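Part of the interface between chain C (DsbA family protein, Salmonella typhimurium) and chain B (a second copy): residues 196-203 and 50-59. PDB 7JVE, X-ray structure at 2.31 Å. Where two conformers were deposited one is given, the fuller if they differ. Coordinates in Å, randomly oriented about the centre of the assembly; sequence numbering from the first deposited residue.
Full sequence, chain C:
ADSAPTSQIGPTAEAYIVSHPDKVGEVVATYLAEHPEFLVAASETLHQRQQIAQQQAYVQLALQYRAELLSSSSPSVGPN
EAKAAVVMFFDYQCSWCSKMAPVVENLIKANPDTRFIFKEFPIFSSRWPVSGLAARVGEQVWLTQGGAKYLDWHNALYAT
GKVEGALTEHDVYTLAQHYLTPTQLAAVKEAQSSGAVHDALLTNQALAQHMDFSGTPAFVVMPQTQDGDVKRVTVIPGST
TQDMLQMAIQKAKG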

ATOM      1  N   ALA C 196       9.809  -4.493 -12.378  1.00 41.39           N
ATOM      2  CA  ALA C 196      10.620  -4.686 -11.187  1.00 37.22           C
ATOM      3  C   ALA C 196       9.756  -5.075  -9.981  1.00 38.85           C
ATOM      4  O   ALA C 196       8.677  -4.512  -9.740  1.00 29.29           O
ATOM      5  CB  ALA C 196      11.414  -3.408 -10.897  1.00 36.81           C
ATOM      6  N   VAL C 197      10.253  -6.045  -9.220  1.00 37.15           N
ATOM      7  CA  VAL C 197       9.575  -6.549  -8.027  1.00 34.21           C
ATOM      8  C   VAL C 197       9.913  -5.635  -6.854  1.00 31.70           C
ATOM      9  O   VAL C 197      11.087  -5.492  -6.490  1.00 35.90           O
ATOM     10  CB  VAL C 197      10.007  -7.996  -7.733  1.00 37.49           C
ATOM     11  CG1 VAL C 197       9.345  -8.530  -6.463  1.00 32.53           C
ATOM     12  CG2 VAL C 197       9.767  -8.918  -8.959  1.00 36.67           C
ATOM     13  N   HIS C 198       8.894  -5.044  -6.237  1.00 28.84           N
ATOM     14  CA  HIS C 198       9.121  -4.065  -5.177  1.00 30.00           C
ATOM     15  C   HIS C 198       9.624  -4.756  -3.909  1.00 29.83           C
ATOM     16  O   HIS C 198       8.915  -5.578  -3.323  1.00 29.72           O
ATOM     17  CB  HIS C 198       7.836  -3.297  -4.895  1.00 25.47           C
ATOM     18  CG  HIS C 198       8.024  -2.137  -3.968  1.00 31.00           C
ATOM     19  ND1 HIS C 198       7.205  -1.912  -2.878  1.00 24.65           N
ATOM     20  CD2 HIS C 198       8.947  -1.141  -3.961  1.00 27.03           C
ATOM     21  CE1 HIS C 198       7.607  -0.823  -2.249  1.00 26.68           C
ATOM     22  NE2 HIS C 198       8.656  -0.331  -2.887  1.00 27.84           N
ATOM     23  N   ASP C 199      10.843  -4.422  -3.480  1.00 30.02           N
ATOM     24  CA  ASP C 199      11.438  -5.130  -2.350  1.00 29.98           C
ATOM     25  C   ASP C 199      10.629  -4.956  -1.067  1.00 28.46           C
ATOM     26  O   ASP C 199      10.453  -5.912  -0.309  1.00 31.43           O
ATOM     27  CB  ASP C 199      12.878  -4.676  -2.118  1.00 30.57           C
ATOM     28  CG  ASP C 199      13.627  -5.613  -1.165  1.00 38.80           C
ATOM     29  OD1 ASP C 199      13.876  -6.780  -1.558  1.00 38.88           O
ATOM     30  OD2 ASP C 199      13.948  -5.196  -0.027  1.00 39.77           O
ATOM     31  N   ALA C 200      10.140  -3.745  -0.791  1.00 27.73           N
ATOM     32  CA  ALA C 200       9.390  -3.531   0.445  1.00 30.03           C
ATOM     33  C   ALA C 200       8.153  -4.416   0.498  1.00 30.17           C
ATOM     34  O   ALA C 200       7.842  -5.003   1.541  1.00 30.85           O
ATOM     35  CB  ALA C 200       8.998  -2.056   0.589  1.00 31.53           C
ATOM     36  N   LEU C 201       7.437  -4.538  -0.619  1.00 28.65           N
ATOM     37  CA  LEU C 201       6.267  -5.407  -0.613  1.00 30.11           C
ATOM     38  C   LEU C 201       6.673  -6.868  -0.428  1.00 27.57           C
ATOM     39  O   LEU C 201       6.058  -7.595   0.358  1.00 29.67           O
ATOM     40  CB  LEU C 201       5.459  -5.223  -1.901  1.00 26.97           C
ATOM     41  CG  LEU C 201       4.136  -5.994  -1.909  1.00 28.60           C
ATOM     42  CD1 LEU C 201       3.107  -5.383  -0.915  1.00 24.34           C
ATOM     43  CD2 LEU C 201       3.571  -6.078  -3.313  1.00 28.22           C
ATOM     44  N   LEU C 202       7.711  -7.314  -1.137  1.00 28.38           N
ATOM     45  CA  LEU C 202       8.175  -8.691  -0.998  1.00 30.65           C
ATOM     46  C   LEU C 202       8.666  -8.970   0.422  1.00 30.67           C
ATOM     47  O   LEU C 202       8.482 -10.074   0.950  1.00 31.39           O
ATOM     48  CB  LEU C 202       9.271  -8.960  -2.029  1.00 31.20           C
ATOM     49  CG  LEU C 202       9.728 -10.377  -2.375  1.00 36.91           C
ATOM     50  CD1 LEU C 202       8.574 -11.231  -2.880  1.00 35.78           C
ATOM     51  CD2 LEU C 202      10.818 -10.294  -3.431  1.00 34.91           C
ATOM     52  N   THR C 203       9.293  -7.979   1.057  1.00 27.96           N
ATOM     53  CA  THR C 203       9.717  -8.150   2.441  1.00 28.41           C
ATOM     54  C   THR C 203       8.514  -8.227   3.375  1.00 28.10           C
ATOM     55  O   THR C 203       8.473  -9.071   4.276  1.00 26.47           O
ATOM     56  CB  THR C 203      10.650  -7.001   2.842  1.00 30.15           C
ATOM     57  OG1 THR C 203      11.829  -7.051   2.035  1.00 32.41           O
ATOM     58  CG2 THR C 203      11.056  -7.107   4.315  1.00 28.42           C
TER
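Chain B, residues 50-59: QQIAQQQAYV

Chain B meets chain C as an unbroken helix, residues 50 to 59, whose amides from B:Gln54 to B:Val59 each reach back four residues, as from B:Gln54 N to B:Gln50 O at 2.8 Å. Chain C presents a loop that turns at C:His198, the N-cap position, into a helix starting at C:Asp199. The two helices run in roughly opposite senses, with 148° between their N-to-C directions (signed crossing angle -148°), and their axes come no nearer than 11.4 Å. That spacing leaves room for side chains between them; the backbones come closer where the loop lies against the helix, C:Val197 CA being 5.8 Å from B:Gln54 CA.

B:Gln54 is the centre of the contact. Its CA-to-CB bond points toward chain C, and with chi1 and chi2 both t the chain is extended, carrying the amide past C:Val197 to the start of the facing helix. There NE2 donates two hydrogen bonds, one to C:Val197 O and one to C:Asp199 OD1, each 3.2 Å long. A glutamine suits this place because its amide nitrogen has two hydrogens, enough to serve a loop carbonyl and a carboxylate together, while its aliphatic stem can pack against a hydrophobic neighbour: B:Gln54 CB lies 4.0 Å from C:Val197 CB. C:Asp199, with chi1 t, points its CA-to-CB bond toward chain B and so offers OD1 to the amide.

Around these hydrogen bonds, methyl groups of chain C pack on the stems and amide oxygens of chain B glutamines. C:Val197, chi1 t, places CG2 3.8 Å from B:Gln50 OE1. B:Gln50 folds its side chain with chi1 and chi2 both m, which brings its amide round to that methyl group; CB, set by the backbone, meets C:Leu202 CD1 at 4.0 Å. C:Leu202 takes the t, p rotamer, common for leucine in helices, and both its methyls, C:Leu202 CD2 at 3.8 Å and C:Leu202 CD1 at 3.9 Å, lie against B:Gln51 CG; C:Leu202 CD2 also reaches B:Gln54 OE1 (3.6 Å). A branched residue can thus pack on the methylenes of B:Gln50 and B:Gln51 and reach the amide of B:Gln54. B:Gln51 leaves its helix sideways, but its m, t side chain comes nearer to chain C toward its end.

Further along chain B, B:Tyr58 also starts sideways, and chi1 of -85° (m) swings its long ring back so that OH stands 3.9 Å from C:Asp199 CB. This hydroxyl is buried by the contact without a polar partner in the model, so its contribution here is one of packing.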

ATOM      1  N   GLN B  50       8.844 -14.935  -7.272  1.00 29.99           N
ATOM      2  CA  GLN B  50       9.133 -13.508  -7.278  1.00 29.26           C
ATOM      3  C   GLN B  50      10.514 -13.208  -6.707  1.00 30.80           C
ATOM      4  O   GLN B  50      11.289 -12.454  -7.301  1.00 30.65           O
ATOM      5  CB  GLN B  50       8.055 -12.761  -6.494  1.00 35.15           C
ATOM      6  CG  GLN B  50       6.740 -12.659  -7.247  1.00 34.57           C
ATOM      7  CD  GLN B  50       6.870 -11.771  -8.447  1.00 40.28           C
ATOM      8  OE1 GLN B  50       6.405 -10.627  -8.441  1.00 48.78           O
ATOM      9  NE2 GLN B  50       7.513 -12.284  -9.498  1.00 45.47           N
ATOM     10  N   GLN B  51      10.845 -13.784  -5.550  1.00 32.67           N
ATOM     11  CA  GLN B  51      12.180 -13.571  -5.003  1.00 33.63           C
ATOM     12  C   GLN B  51      13.249 -13.988  -5.998  1.00 30.57           C
ATOM     13  O   GLN B  51      14.203 -13.241  -6.239  1.00 30.35           O
ATOM     14  CB  GLN B  51      12.361 -14.322  -3.684  1.00 35.08           C
ATOM     15  CG  GLN B  51      11.332 -13.930  -2.658  1.00 43.64           C
ATOM     16  CD  GLN B  51      11.625 -14.488  -1.286  1.00 51.20           C
ATOM     17  OE1 GLN B  51      11.617 -15.712  -1.093  1.00 49.94           O
ATOM     18  NE2 GLN B  51      11.835 -13.593  -0.305  1.00 48.03           N
ATOM     19  N   ILE B  52      13.093 -15.173  -6.604  1.00 28.08           N
ATOM     20  CA  ILE B  52      14.099 -15.676  -7.534  1.00 28.79           C
ATOM     21  C   ILE B  52      14.287 -14.693  -8.682  1.00 26.74           C
ATOM     22  O   ILE B  52      15.412 -14.310  -9.014  1.00 25.85           O
ATOM     23  CB  ILE B  52      13.725 -17.085  -8.044  1.00 26.06           C
ATOM     24  CG1 ILE B  52      13.919 -18.131  -6.948  1.00 27.81           C
ATOM     25  CG2 ILE B  52      14.583 -17.468  -9.249  1.00 26.68           C
ATOM     26  CD1 ILE B  52      13.063 -19.371  -7.131  1.00 31.14           C
ATOM     27  N   ALA B  53      13.185 -14.271  -9.304  1.00 27.01           N
ATOM     28  CA  ALA B  53      13.290 -13.384 -10.454  1.00 27.43           C
ATOM     29  C   ALA B  53      13.820 -12.015 -10.048  1.00 28.35           C
ATOM     30  O   ALA B  53      14.524 -11.373 -10.837  1.00 28.98           O
ATOM     31  CB  ALA B  53      11.933 -13.254 -11.154  1.00 25.17           C
ATOM     32  N   GLN B  54      13.513 -11.566  -8.826  1.00 25.17           N
ATOM     33  CA  GLN B  54      14.044 -10.291  -8.346  1.00 27.35           C
ATOM     34  C   GLN B  54      15.551 -10.352  -8.182  1.00 27.72           C
ATOM     35  O   GLN B  54      16.273  -9.441  -8.609  1.00 26.19           O
ATOM     36  CB  GLN B  54      13.411  -9.900  -7.011  1.00 28.10           C
ATOM     37  CG  GLN B  54      13.834  -8.510  -6.534  1.00 29.89           C
ATOM     38  CD  GLN B  54      13.672  -8.308  -5.029  1.00 34.31           C
ATOM     39  OE1 GLN B  54      14.088  -9.143  -4.236  1.00 33.73           O
ATOM     40  NE2 GLN B  54      13.062  -7.193  -4.635  1.00 37.14           N
ATOM     41  N   GLN B  55      16.069 -11.400  -7.545  0.55 27.65           N
ATOM     42  CA  GLN B  55      17.516 -11.425  -7.379  0.55 26.01           C
ATOM     43  C   GLN B  55      18.210 -11.601  -8.726  0.55 26.15           C
ATOM     44  O   GLN B  55      19.252 -10.982  -8.973  0.55 27.58           O
ATOM     45  CB  GLN B  55      17.939 -12.502  -6.377  0.55 24.35           C
ATOM     46  CG  GLN B  55      19.463 -12.492  -6.050  0.55 26.96           C
ATOM     47  CD  GLN B  55      20.034 -11.116  -5.604  0.55 25.57           C
ATOM     48  OE1 GLN B  55      19.303 -10.230  -5.147  0.55 25.92           O
ATOM     49  NE2 GLN B  55      21.353 -10.965  -5.711  0.55 24.39           N
ATOM     50  N   GLN B  56      17.631 -12.394  -9.632  1.00 25.41           N
ATOM     51  CA  GLN B  56      18.273 -12.553 -10.938  1.00 28.47           C
ATOM     52  C   GLN B  56      18.300 -11.235 -11.704  1.00 28.61           C
ATOM     53  O   GLN B  56      19.277 -10.931 -12.405  1.00 25.89           O
ATOM     54  CB  GLN B  56      17.559 -13.632 -11.755  1.00 29.88           C
ATOM     55  CG  GLN B  56      18.309 -14.059 -13.023  1.00 30.20           C
ATOM     56  CD  GLN B  56      18.113 -13.076 -14.180  1.00 29.09           C
ATOM     57  OE1 GLN B  56      17.096 -12.381 -14.262  1.00 26.41           O
ATOM     58  NE2 GLN B  56      19.102 -12.993 -15.054  1.00 27.38           N
ATOM     59  N   ALA B  57      17.242 -10.431 -11.576  1.00 24.66           N
ATOM     60  CA  ALA B  57      17.199  -9.164 -12.294  1.00 26.81           C
ATOM     61  C   ALA B  57      18.170  -8.152 -11.682  1.00 28.74           C
ATOM     62  O   ALA B  57      18.914  -7.483 -12.412  1.00 28.92           O
ATOM     63  CB  ALA B  57      15.768  -8.625 -12.321  1.00 24.23           C
ATOM     64  N   TYR B  58      18.193  -8.040 -10.339  1.00 25.08           N
ATOM     65  CA  TYR B  58      19.210  -7.244  -9.647  1.00 26.15           C
ATOM     66  C   TYR B  58      20.612  -7.559 -10.120  1.00 26.85           C
ATOM     67  O   TYR B  58      21.406  -6.649 -10.373  1.00 28.59           O
ATOM     68  CB  TYR B  58      19.150  -7.473  -8.126  1.00 30.27           C
ATOM     69  CG  TYR B  58      18.166  -6.641  -7.345  1.00 28.09           C
ATOM     70  CD1 TYR B  58      17.761  -5.389  -7.787  1.00 28.56           C
ATOM     71  CD2 TYR B  58      17.594  -7.146  -6.175  1.00 31.38           C
ATOM     72  CE1 TYR B  58      16.844  -4.631  -7.049  1.00 31.54           C
ATOM     73  CE2 TYR B  58      16.663  -6.405  -5.445  1.00 31.44           C
ATOM     74  CZ  TYR B  58      16.289  -5.156  -5.883  1.00 33.75           C
ATOM     75  OH  TYR B  58      15.361  -4.429  -5.151  1.00 37.80           O
ATOM     76  N   VAL B  59      20.954  -8.849 -10.198  1.00 25.48           N
ATOM     77  CA  VAL B  59      22.311  -9.207 -10.605  1.00 27.55           C
ATOM     78  C   VAL B  59      22.586  -8.715 -12.018  1.00 28.31           C
ATOM     79  O   VAL B  59      23.658  -8.165 -12.305  1.00 29.51           O
ATOM     80  CB  VAL B  59      22.534 -10.725 -10.481  1.00 28.95           C
ATOM     81  CG1 VAL B  59      23.689 -11.143 -11.336  1.00 29.25           C
ATOM     82  CG2 VAL B  59      22.776 -11.114  -9.020  1.00 26.64           C
TER